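Local coordinates for protein ribulose-5-phosphate reductase 1 (Staphylococcus aureus, PDB 6XHK) that catalyses the NADPH-dependent reduction of D-ribulose 5-phosphate to D-ribitol 5-phosphate, a step in making the poly(ribitol phosphate) teichoic acid of the cell wall, at residues 165-171 / 223-229; 1-5 / 16-21; 172-177 / 331-335. Numbering follows the deposited sequence.

Contact 1. Residues 165-171 / 223-229; sequences NTFGIWG and FDHAFEC. With NDP (NADPH dihydro-nicotinamide-adenine-dinucleotide phosphate), chain B.
Strands 166-170 and 225-228 run parallel, their axes 4.6 Å apart and crossing at -18°, with Phe167 paired to His225, Gly168 to Ala226, Ile169 to Phe227 and Trp170 to Glu228. The ladder runs Gly168 N to His225 O (2.9 Å), Phe227 N to Gly168 O (2.9 Å), Trp170 N to Phe227 O (3.0 Å) and Cys229 N to Trp170 O (3.0 Å). At its start Asp224 N donates to Thr166 O (3.2 Å), and Asn165 ND2 makes a very short bond to Asp224 OD2 (2.5 Å). Phe167, Ile169 and Phe227 share one face, Phe167 CD1 lying 3.9 Å from Phe227 CE2; Leu183 of helix 174-186 packs on Ile169 and Phe227. On the opposite face Trp170 (chi1 -93°) CH2 meets Phe223 (p) CZ at 3.5 Å, rings that would crowd any CB on Gly168; Trp170 NE1 hydrogen-bonds Gln241. Gly171, at phi 104°, brings its CA within 3.4 Å of NADPH N3A. These are central neighbouring strands of the parallel Rossmann sheet, ending at the dinucleotide site.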
# COMPACT_ATOMS: atom_id res chain seq x y z
N ASN A 165 20.34 14.00 5.52
CA ASN A 165 19.69 13.44 6.70
C ASN A 165 20.05 11.96 6.83
O ASN A 165 20.95 11.45 6.16
CB ASN A 165 18.18 13.67 6.64
CG ASN A 165 17.80 15.13 6.88
OD1 ASN A 165 18.01 15.99 6.02
ND2 ASN A 165 17.24 15.41 8.05
N THR A 166 19.37 11.27 7.74
CA THR A 166 19.60 9.85 7.98
C THR A 166 18.31 9.23 8.49
O THR A 166 17.88 9.54 9.60
CB THR A 166 20.72 9.63 8.99
OG1 THR A 166 21.93 10.15 8.45
CG2 THR A 166 20.85 8.14 9.33
N PHE A 167 17.73 8.33 7.72
CA PHE A 167 16.41 7.78 8.02
C PHE A 167 16.49 6.41 8.69
O PHE A 167 17.42 5.64 8.48
CB PHE A 167 15.59 7.70 6.74
CG PHE A 167 15.49 8.99 6.01
CD1 PHE A 167 14.44 9.87 6.28
CD2 PHE A 167 16.39 9.32 5.01
CE1 PHE A 167 14.32 11.07 5.60
CE2 PHE A 167 16.28 10.52 4.32
CZ PHE A 167 15.24 11.40 4.61
N GLY A 168 15.50 6.13 9.54
CA GLY A 168 15.27 4.79 10.05
C GLY A 168 13.88 4.32 9.67
O GLY A 168 12.95 5.12 9.57
N ILE A 169 13.75 3.01 9.44
CA ILE A 169 12.50 2.39 9.03
C ILE A 169 12.29 1.14 9.88
O ILE A 169 13.11 0.21 9.82
CB ILE A 169 12.51 2.02 7.53
CG1 ILE A 169 12.60 3.28 6.68
CG2 ILE A 169 11.24 1.31 7.18
CD1 ILE A 169 12.84 3.04 5.23
N TRP A 170 11.23 1.11 10.68
CA TRP A 170 10.86 -0.10 11.41
C TRP A 170 9.84 -0.91 10.61
O TRP A 170 8.88 -0.35 10.07
CB TRP A 170 10.29 0.19 12.80
CG TRP A 170 11.30 0.17 13.91
CD1 TRP A 170 11.39 -0.75 14.94
CD2 TRP A 170 12.36 1.11 14.13
NE1 TRP A 170 12.45 -0.44 15.76
CE2 TRP A 170 13.06 0.69 15.29
CE3 TRP A 170 12.79 2.25 13.45
CZ2 TRP A 170 14.16 1.39 15.77
CZ3 TRP A 170 13.88 2.94 13.93
CH2 TRP A 170 14.55 2.50 15.08
N GLY A 171 10.05 -2.23 10.55
CA GLY A 171 9.22 -3.13 9.76
C GLY A 171 9.85 -3.59 8.46
O GLY A 171 10.10 -2.78 7.56
N PHE A 223 19.99 8.47 14.21
CA PHE A 223 19.25 8.92 13.03
C PHE A 223 18.31 10.04 13.45
O PHE A 223 17.97 10.15 14.63
CB PHE A 223 18.44 7.78 12.41
CG PHE A 223 17.57 7.06 13.40
CD1 PHE A 223 18.05 5.97 14.12
CD2 PHE A 223 16.25 7.47 13.61
CE1 PHE A 223 17.23 5.32 15.03
CE2 PHE A 223 15.43 6.82 14.51
CZ PHE A 223 15.92 5.75 15.22
N ASP A 224 17.86 10.84 12.48
CA ASP A 224 17.05 12.01 12.79
C ASP A 224 15.59 11.94 12.35
O ASP A 224 14.79 12.77 12.80
CB ASP A 224 17.68 13.30 12.24
CG ASP A 224 18.18 13.17 10.82
OD1 ASP A 224 18.82 12.15 10.50
OD2 ASP A 224 17.92 14.09 10.01
N HIS A 225 15.22 11.00 11.48
CA HIS A 225 13.84 10.92 11.00
C HIS A 225 13.50 9.44 10.87
O HIS A 225 14.33 8.65 10.42
CB HIS A 225 13.67 11.59 9.63
CG HIS A 225 13.49 13.07 9.69
ND1 HIS A 225 14.43 13.92 10.23
CD2 HIS A 225 12.48 13.86 9.27
CE1 HIS A 225 14.01 15.16 10.15
NE2 HIS A 225 12.82 15.16 9.57
N ALA A 226 12.28 9.05 11.24
CA ALA A 226 11.95 7.63 11.23
C ALA A 226 10.54 7.41 10.72
O ALA A 226 9.71 8.33 10.72
CB ALA A 226 12.12 7.01 12.61
N PHE A 227 10.29 6.17 10.28
CA PHE A 227 9.03 5.73 9.67
C PHE A 227 8.59 4.44 10.35
O PHE A 227 9.35 3.47 10.36
CB PHE A 227 9.19 5.48 8.18
CG PHE A 227 9.38 6.71 7.41
CD1 PHE A 227 8.29 7.40 6.91
CD2 PHE A 227 10.65 7.21 7.19
CE1 PHE A 227 8.46 8.56 6.17
CE2 PHE A 227 10.84 8.38 6.47
CZ PHE A 227 9.74 9.06 5.96
N GLU A 228 7.40 4.44 10.92
CA GLU A 228 6.84 3.25 11.54
C GLU A 228 5.93 2.52 10.55
O GLU A 228 4.82 2.99 10.28
CB GLU A 228 6.09 3.60 12.82
CG GLU A 228 5.76 2.39 13.67
CD GLU A 228 4.29 1.99 13.54
OE1 GLU A 228 3.51 2.68 12.83
OE2 GLU A 228 3.91 0.97 14.17
N CYS A 229 6.41 1.38 10.02
CA CYS A 229 5.73 0.58 9.01
C CYS A 229 5.42 -0.82 9.54
O CYS A 229 5.51 -1.82 8.81
CB CYS A 229 6.57 0.51 7.73
SG CYS A 229 7.10 2.08 7.11
PA NDP B . 3.46 -6.92 6.99
O1A NDP B . 2.70 -8.20 7.20
O2A NDP B . 4.32 -7.02 5.74
O5B NDP B . 4.36 -6.61 8.36
C5B NDP B . 5.53 -5.74 8.29
C4B NDP B . 6.76 -6.37 9.03
O4B NDP B . 6.96 -5.85 10.22
C3B NDP B . 6.54 -7.89 9.29
O3B NDP B . 7.49 -8.63 8.66
C2B NDP B . 6.72 -8.13 10.78
O2B NDP B . 7.51 -9.39 10.87
C1B NDP B . 7.42 -7.09 11.16
N9A NDP B . 7.34 -6.78 12.59
C8A NDP B . 6.55 -7.33 13.56
N7A NDP B . 6.84 -6.74 14.75
C5A NDP B . 7.79 -5.84 14.53
C6A NDP B . 8.51 -4.88 15.48
N6A NDP B . 8.15 -4.88 16.88
N1A NDP B . 9.51 -4.01 14.95
C2A NDP B . 9.85 -4.03 13.55
N3A NDP B . 9.15 -4.97 12.64
C4A NDP B . 8.10 -5.87 13.19
O3 NDP B . 2.40 -5.63 6.74
PN NDP B . 2.76 -4.21 5.90
O1N NDP B . 4.28 -4.02 5.77
O2N NDP B . 2.22 -4.30 4.51
O5D NDP B . 2.02 -2.95 6.70
C5D NDP B . 1.65 -3.11 8.09
C4D NDP B . 0.70 -2.16 8.61
O4D NDP B . 0.48 -0.90 7.67
C3D NDP B . -0.71 -2.76 8.80
O3D NDP B . -1.28 -2.38 10.13
C2D NDP B . -1.45 -2.26 7.78
O2D NDP B . -2.89 -2.22 8.04
C1D NDP B . -0.83 -0.77 7.53
N1N NDP B . -1.25 -0.11 6.28
C2N NDP B . -1.52 1.32 6.34
C3N NDP B . -2.16 2.12 5.19
C7N NDP B . -2.42 3.66 5.39
O7N NDP B . -3.25 4.23 4.73
N7N NDP B . -1.64 4.39 6.40
C4N NDP B . -2.26 1.45 3.79
C5N NDP B . -2.17 -0.09 3.85
C6N NDP B . -1.42 -0.81 5.00
P2B NDP B . 6.76 -10.65 11.57
O1X NDP B . 6.08 -10.23 12.86
O2X NDP B . 5.69 -11.14 10.60
O3X NDP B . 7.80 -11.71 11.86

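Contact 2. Residues 1-5 / 16-21; sequences MINQV and VTYNNV
Residues 1-5 and 16-21 form the open end of a β-hairpin, antiparallel with strand axes 4.8 Å apart at 150°. Asn3-Asn19 and Val5-Thr17 are hydrogen-bonded pairs; Ile2-Asn20 and Gln4-Tyr18 are non-hydrogen-bonded. Asn3 N reaches Asn19 O at 2.9 Å and Asn19 N returns to Asn3 O at 3.2 Å; Val5 N to Thr17 O and Thr17 N to Val5 O are both 3.1 Å, and Val21 N to Met1 O is 2.9 Å. On one face Tyr18 (m, chi2 -93°) lays its ring along the first strand: CD1 is 3.8 Å from Ile2 CG2 and CE1 3.6 Å from Gln4 CG. On the other, Asn3 (t) sets CB 3.5 Å from Val21 CG2, and Val5 CB lies 3.9 Å from Thr17 CG2. Met1 (t, t, p), bent at chi3, brings CE within 4.0 Å of Val21 CG1. Asn3 ND2 hydrogen-bonds Phe120 O, and Gln4 NE2 Asp119 OD2. These amides, with the Gln4 backbone, thus tie the hairpin to Asp119 and Phe120.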
# COMPACT_ATOMS: atom_id res chain seq x y z
N MET A 1 -26.65 -1.96 -19.48
CA MET A 1 -25.59 -2.95 -19.28
C MET A 1 -25.60 -3.59 -17.88
O MET A 1 -26.00 -2.95 -16.92
CB MET A 1 -24.24 -2.31 -19.57
CG MET A 1 -23.14 -3.32 -19.78
SD MET A 1 -21.67 -2.66 -20.62
CE MET A 1 -21.08 -1.42 -19.50
N ILE A 2 -25.21 -4.86 -17.78
CA ILE A 2 -25.32 -5.62 -16.53
C ILE A 2 -23.92 -5.89 -15.99
O ILE A 2 -23.08 -6.50 -16.67
CB ILE A 2 -26.07 -6.95 -16.72
CG1 ILE A 2 -27.51 -6.73 -17.14
CG2 ILE A 2 -26.09 -7.71 -15.43
CD1 ILE A 2 -28.28 -5.88 -16.18
N ASN A 3 -23.70 -5.48 -14.74
CA ASN A 3 -22.42 -5.66 -14.07
C ASN A 3 -22.54 -6.79 -13.05
O ASN A 3 -23.52 -6.84 -12.29
CB ASN A 3 -21.99 -4.37 -13.37
CG ASN A 3 -20.52 -4.36 -12.98
OD1 ASN A 3 -19.74 -5.19 -13.44
ND2 ASN A 3 -20.14 -3.40 -12.17
N GLN A 4 -21.59 -7.71 -13.06
CA GLN A 4 -21.53 -8.75 -12.05
C GLN A 4 -20.57 -8.28 -10.96
O GLN A 4 -19.39 -8.02 -11.24
CB GLN A 4 -21.06 -10.09 -12.60
CG GLN A 4 -21.88 -10.65 -13.72
CD GLN A 4 -21.27 -11.88 -14.33
OE1 GLN A 4 -21.92 -12.94 -14.41
NE2 GLN A 4 -20.00 -11.78 -14.75
N VAL A 5 -21.08 -8.15 -9.74
CA VAL A 5 -20.27 -7.79 -8.59
C VAL A 5 -20.03 -9.06 -7.78
O VAL A 5 -20.95 -9.85 -7.57
CB VAL A 5 -20.97 -6.71 -7.74
CG1 VAL A 5 -20.23 -6.50 -6.44
CG2 VAL A 5 -21.06 -5.42 -8.53
N VAL A 16 -22.23 -13.88 -6.09
CA VAL A 16 -22.30 -12.88 -7.14
C VAL A 16 -23.71 -12.29 -7.20
O VAL A 16 -24.70 -13.03 -7.24
CB VAL A 16 -21.88 -13.47 -8.50
CG1 VAL A 16 -22.58 -14.82 -8.73
CG2 VAL A 16 -22.16 -12.50 -9.64
N THR A 17 -23.79 -10.94 -7.16
CA THR A 17 -25.02 -10.17 -7.34
C THR A 17 -24.89 -9.35 -8.62
O THR A 17 -23.85 -9.37 -9.29
CB THR A 17 -25.29 -9.25 -6.15
OG1 THR A 17 -26.56 -8.60 -6.31
CG2 THR A 17 -24.23 -8.17 -6.07
N TYR A 18 -25.96 -8.61 -8.96
CA TYR A 18 -26.02 -7.85 -10.20
C TYR A 18 -26.48 -6.43 -9.94
O TYR A 18 -27.19 -6.16 -8.96
CB TYR A 18 -26.96 -8.53 -11.21
CG TYR A 18 -26.52 -9.94 -11.53
CD1 TYR A 18 -25.71 -10.19 -12.62
CD2 TYR A 18 -26.94 -11.02 -10.75
CE1 TYR A 18 -25.29 -11.48 -12.92
CE2 TYR A 18 -26.53 -12.31 -11.05
CZ TYR A 18 -25.70 -12.53 -12.14
OH TYR A 18 -25.27 -13.81 -12.47
N ASN A 19 -26.05 -5.52 -10.80
CA ASN A 19 -26.60 -4.17 -10.82
C ASN A 19 -26.40 -3.62 -12.23
O ASN A 19 -25.69 -4.21 -13.04
CB ASN A 19 -26.00 -3.28 -9.70
CG ASN A 19 -24.54 -2.91 -9.93
OD1 ASN A 19 -23.81 -3.60 -10.62
ND2 ASN A 19 -24.11 -1.81 -9.31
N ASN A 20 -27.12 -2.55 -12.54
CA ASN A 20 -27.05 -1.96 -13.87
C ASN A 20 -25.96 -0.92 -13.93
O ASN A 20 -25.60 -0.32 -12.91
CB ASN A 20 -28.38 -1.34 -14.28
CG ASN A 20 -29.46 -2.35 -14.47
OD1 ASN A 20 -29.56 -2.99 -15.53
ND2 ASN A 20 -30.32 -2.50 -13.46
N VAL A 21 -25.42 -0.71 -15.13
CA VAL A 21 -24.35 0.24 -15.37
C VAL A 21 -24.72 1.07 -16.59
O VAL A 21 -25.03 0.52 -17.65
CB VAL A 21 -22.99 -0.45 -15.59
CG1 VAL A 21 -21.97 0.53 -16.15
CG2 VAL A 21 -22.49 -1.04 -14.29

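Contact 3. Residues 172-177 / 331-335; sequences DGNLGY and SWGKT. With NDP (NADPH dihydro-nicotinamide-adenine-dinucleotide phosphate), chain B.
Aromatic packing leads this contact between the start of helix 174-186 and the loop entering strand 334-339. Trp332 (t, chi2 -99°) presents its edge to the face of Tyr177 (t, chi2 -103°) in a T-shaped pair, ring centroids 5.6 Å apart and planes at 85°; Trp332 CH2 lies 3.9 Å from Tyr177 CG. The same indole edge brings CZ3 to 3.4 Å from Asp172 O. Van der Waals contacts continue along Asn174 (m), whose OD1 is 3.6 Å from Gly333 CA and whose ND2 is 3.4 Å from Lys334 CD. The nearest backbone pairs are Asn174-Gly333, 6.3 Å between CA atoms, and Gly173-Trp332, 7.1 Å. At Gly333 (phi 92°, psi 174°) a CB would jam against the preceding carbonyl O.

Polar bonds from the first segment hold part of the NADPH, which Lys201 and Ser279 also hydrogen-bond. Leu175 N donates to NADPH O1N (3.2 Å), and Asn174 N makes a weak bond to O2A (3.4 Å). A CB on Gly173 would clash with O2A. Ribose O3B donates to Asp172 OD1 (2.6 Å). Gly173 is the N-cap, and its O accepts from Tyr177 N at 2.9 Å in the first helical turn. Gly173 and Gly176 fit the Rossmann glycine-rich loop, in which the helix N-terminus receives the pyrophosphate.

Lys334 NZ hydrogen-bonds Ile37 O and forms a salt bridge with Glu65, a predicted zinc ligand. Stacked on His204, Trp332 also touches helix 199-202, while Asn174 and Lys334 pack on Leu145 of helix 143-155, and strand 334-339 runs parallel to strand 308-314.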
# COMPACT_ATOMS: atom_id res chain seq x y z
N ASP A 172 10.11 -4.90 8.35
CA ASP A 172 10.78 -5.52 7.21
C ASP A 172 9.78 -6.09 6.20
O ASP A 172 10.07 -7.11 5.56
CB ASP A 172 11.72 -6.62 7.71
CG ASP A 172 11.05 -7.57 8.69
OD1 ASP A 172 9.84 -7.45 8.92
OD2 ASP A 172 11.72 -8.49 9.21
N GLY A 173 8.61 -5.48 6.03
CA GLY A 173 7.56 -5.99 5.16
C GLY A 173 7.26 -5.14 3.93
O GLY A 173 8.17 -4.48 3.41
N ASN A 174 6.01 -5.12 3.46
CA ASN A 174 5.72 -4.44 2.19
C ASN A 174 5.90 -2.93 2.31
O ASN A 174 6.59 -2.32 1.48
CB ASN A 174 4.32 -4.79 1.67
CG ASN A 174 4.02 -6.29 1.70
OD1 ASN A 174 4.89 -7.13 1.44
ND2 ASN A 174 2.77 -6.62 2.00
N LEU A 175 5.28 -2.30 3.32
CA LEU A 175 5.48 -0.86 3.52
C LEU A 175 6.93 -0.50 3.83
O LEU A 175 7.45 0.50 3.31
CB LEU A 175 4.58 -0.32 4.62
CG LEU A 175 3.37 0.41 4.12
CD1 LEU A 175 2.46 0.75 5.29
CD2 LEU A 175 3.91 1.67 3.47
N GLY A 176 7.57 -1.26 4.72
CA GLY A 176 9.01 -1.09 4.89
C GLY A 176 9.75 -0.99 3.57
O GLY A 176 10.46 -0.01 3.32
N TYR A 177 9.57 -2.00 2.69
CA TYR A 177 10.33 -2.10 1.44
C TYR A 177 10.03 -0.94 0.50
O TYR A 177 10.95 -0.34 -0.06
CB TYR A 177 10.05 -3.46 0.78
CG TYR A 177 10.91 -3.81 -0.43
CD1 TYR A 177 10.38 -3.71 -1.74
CD2 TYR A 177 12.24 -4.20 -0.30
CE1 TYR A 177 11.14 -4.02 -2.84
CE2 TYR A 177 13.02 -4.50 -1.41
CZ TYR A 177 12.46 -4.40 -2.68
OH TYR A 177 13.24 -4.70 -3.78
N SER A 331 4.54 -15.70 3.23
CA SER A 331 5.55 -15.09 4.09
C SER A 331 5.85 -13.66 3.67
O SER A 331 5.59 -12.71 4.42
CB SER A 331 6.82 -15.96 4.06
OG SER A 331 7.13 -16.39 2.74
N TRP A 332 6.38 -13.50 2.46
CA TRP A 332 6.86 -12.24 1.92
C TRP A 332 6.04 -11.86 0.70
O TRP A 332 5.62 -12.72 -0.08
CB TRP A 332 8.34 -12.36 1.51
CG TRP A 332 8.83 -11.27 0.60
CD1 TRP A 332 8.97 -11.33 -0.75
CD2 TRP A 332 9.31 -9.97 1.00
NE1 TRP A 332 9.47 -10.14 -1.23
CE2 TRP A 332 9.69 -9.29 -0.18
CE3 TRP A 332 9.44 -9.31 2.23
CZ2 TRP A 332 10.20 -7.99 -0.16
CZ3 TRP A 332 9.95 -8.03 2.24
CH2 TRP A 332 10.32 -7.38 1.05
N GLY A 333 5.81 -10.56 0.53
CA GLY A 333 5.30 -10.03 -0.71
C GLY A 333 3.79 -9.92 -0.77
O GLY A 333 3.05 -10.34 0.12
N LYS A 334 3.34 -9.32 -1.88
CA LYS A 334 1.94 -9.12 -2.23
C LYS A 334 1.44 -10.22 -3.16
O LYS A 334 2.19 -10.71 -4.01
CB LYS A 334 1.78 -7.75 -2.91
CG LYS A 334 2.15 -6.52 -2.06
CD LYS A 334 1.15 -6.28 -0.95
CE LYS A 334 -0.09 -5.62 -1.53
NZ LYS A 334 -1.17 -5.37 -0.53
N THR A 335 0.17 -10.60 -3.01
CA THR A 335 -0.50 -11.56 -3.89
C THR A 335 -1.30 -10.85 -4.98
O THR A 335 -2.27 -10.14 -4.68
CB THR A 335 -1.43 -12.48 -3.09
OG1 THR A 335 -0.72 -13.06 -1.98
CG2 THR A 335 -2.13 -13.52 -3.96
PA NDP B . 3.46 -6.92 6.99
O1A NDP B . 2.70 -8.20 7.20
O2A NDP B . 4.32 -7.02 5.74
O5B NDP B . 4.36 -6.61 8.36
C5B NDP B . 5.53 -5.74 8.29
C4B NDP B . 6.76 -6.37 9.03
O4B NDP B . 6.96 -5.85 10.22
C3B NDP B . 6.54 -7.89 9.29
O3B NDP B . 7.49 -8.63 8.66
C2B NDP B . 6.72 -8.13 10.78
O2B NDP B . 7.51 -9.39 10.87
C1B NDP B . 7.42 -7.09 11.16
N9A NDP B . 7.34 -6.78 12.59
C8A NDP B . 6.55 -7.33 13.56
N7A NDP B . 6.84 -6.74 14.75
C5A NDP B . 7.79 -5.84 14.53
C6A NDP B . 8.51 -4.88 15.48
N6A NDP B . 8.15 -4.88 16.88
N1A NDP B . 9.51 -4.01 14.95
C2A NDP B . 9.85 -4.03 13.55
N3A NDP B . 9.15 -4.97 12.64
C4A NDP B . 8.10 -5.87 13.19
O3 NDP B . 2.40 -5.63 6.74
PN NDP B . 2.76 -4.21 5.90
O1N NDP B . 4.28 -4.02 5.77
O2N NDP B . 2.22 -4.30 4.51
O5D NDP B . 2.02 -2.95 6.70
C5D NDP B . 1.65 -3.11 8.09
C4D NDP B . 0.70 -2.16 8.61
O4D NDP B . 0.48 -0.90 7.67
C3D NDP B . -0.71 -2.76 8.80
O3D NDP B . -1.28 -2.38 10.13
C2D NDP B . -1.45 -2.26 7.78
O2D NDP B . -2.89 -2.22 8.04
C1D NDP B . -0.83 -0.77 7.53
N1N NDP B . -1.25 -0.11 6.28
C2N NDP B . -1.52 1.32 6.34
C3N NDP B . -2.16 2.12 5.19
C7N NDP B . -2.42 3.66 5.39
O7N NDP B . -3.25 4.23 4.73
N7N NDP B . -1.64 4.39 6.40
C4N NDP B . -2.26 1.45 3.79
C5N NDP B . -2.17 -0.09 3.85
C6N NDP B . -1.42 -0.81 5.00
P2B NDP B . 6.76 -10.65 11.57
O1X NDP B . 6.08 -10.23 12.86
O2X NDP B . 5.69 -11.14 10.60
O3X NDP B . 7.80 -11.71 11.86

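How the contacts relate
Contact 2 comes first along the chain, wholly before the other two; the segments of contacts 1 and 3 alternate, in the order 165-171, 172-177, 223-229, 331-335. Strand 166-170 leads directly into helix 174-186. Contacts 1 and 3 have centres about 17 Å apart and touch, Cys229 CB lying 3.6 Å from Gly176 N, and both touch NADPH. Contact 1 lies in the six-stranded parallel sheet; contact 3 links helix 174-186 to a strand of the mixed sheet that also holds strands 28-36 and 65-73. Contact 2, in a separate antiparallel sheet, sits about 45 Å from contact 1 and about 34 Å from contact 3, centre to centre. Contact 3 therefore joins the cofactor-binding fold to the part carrying the predicted zinc ligand Glu65.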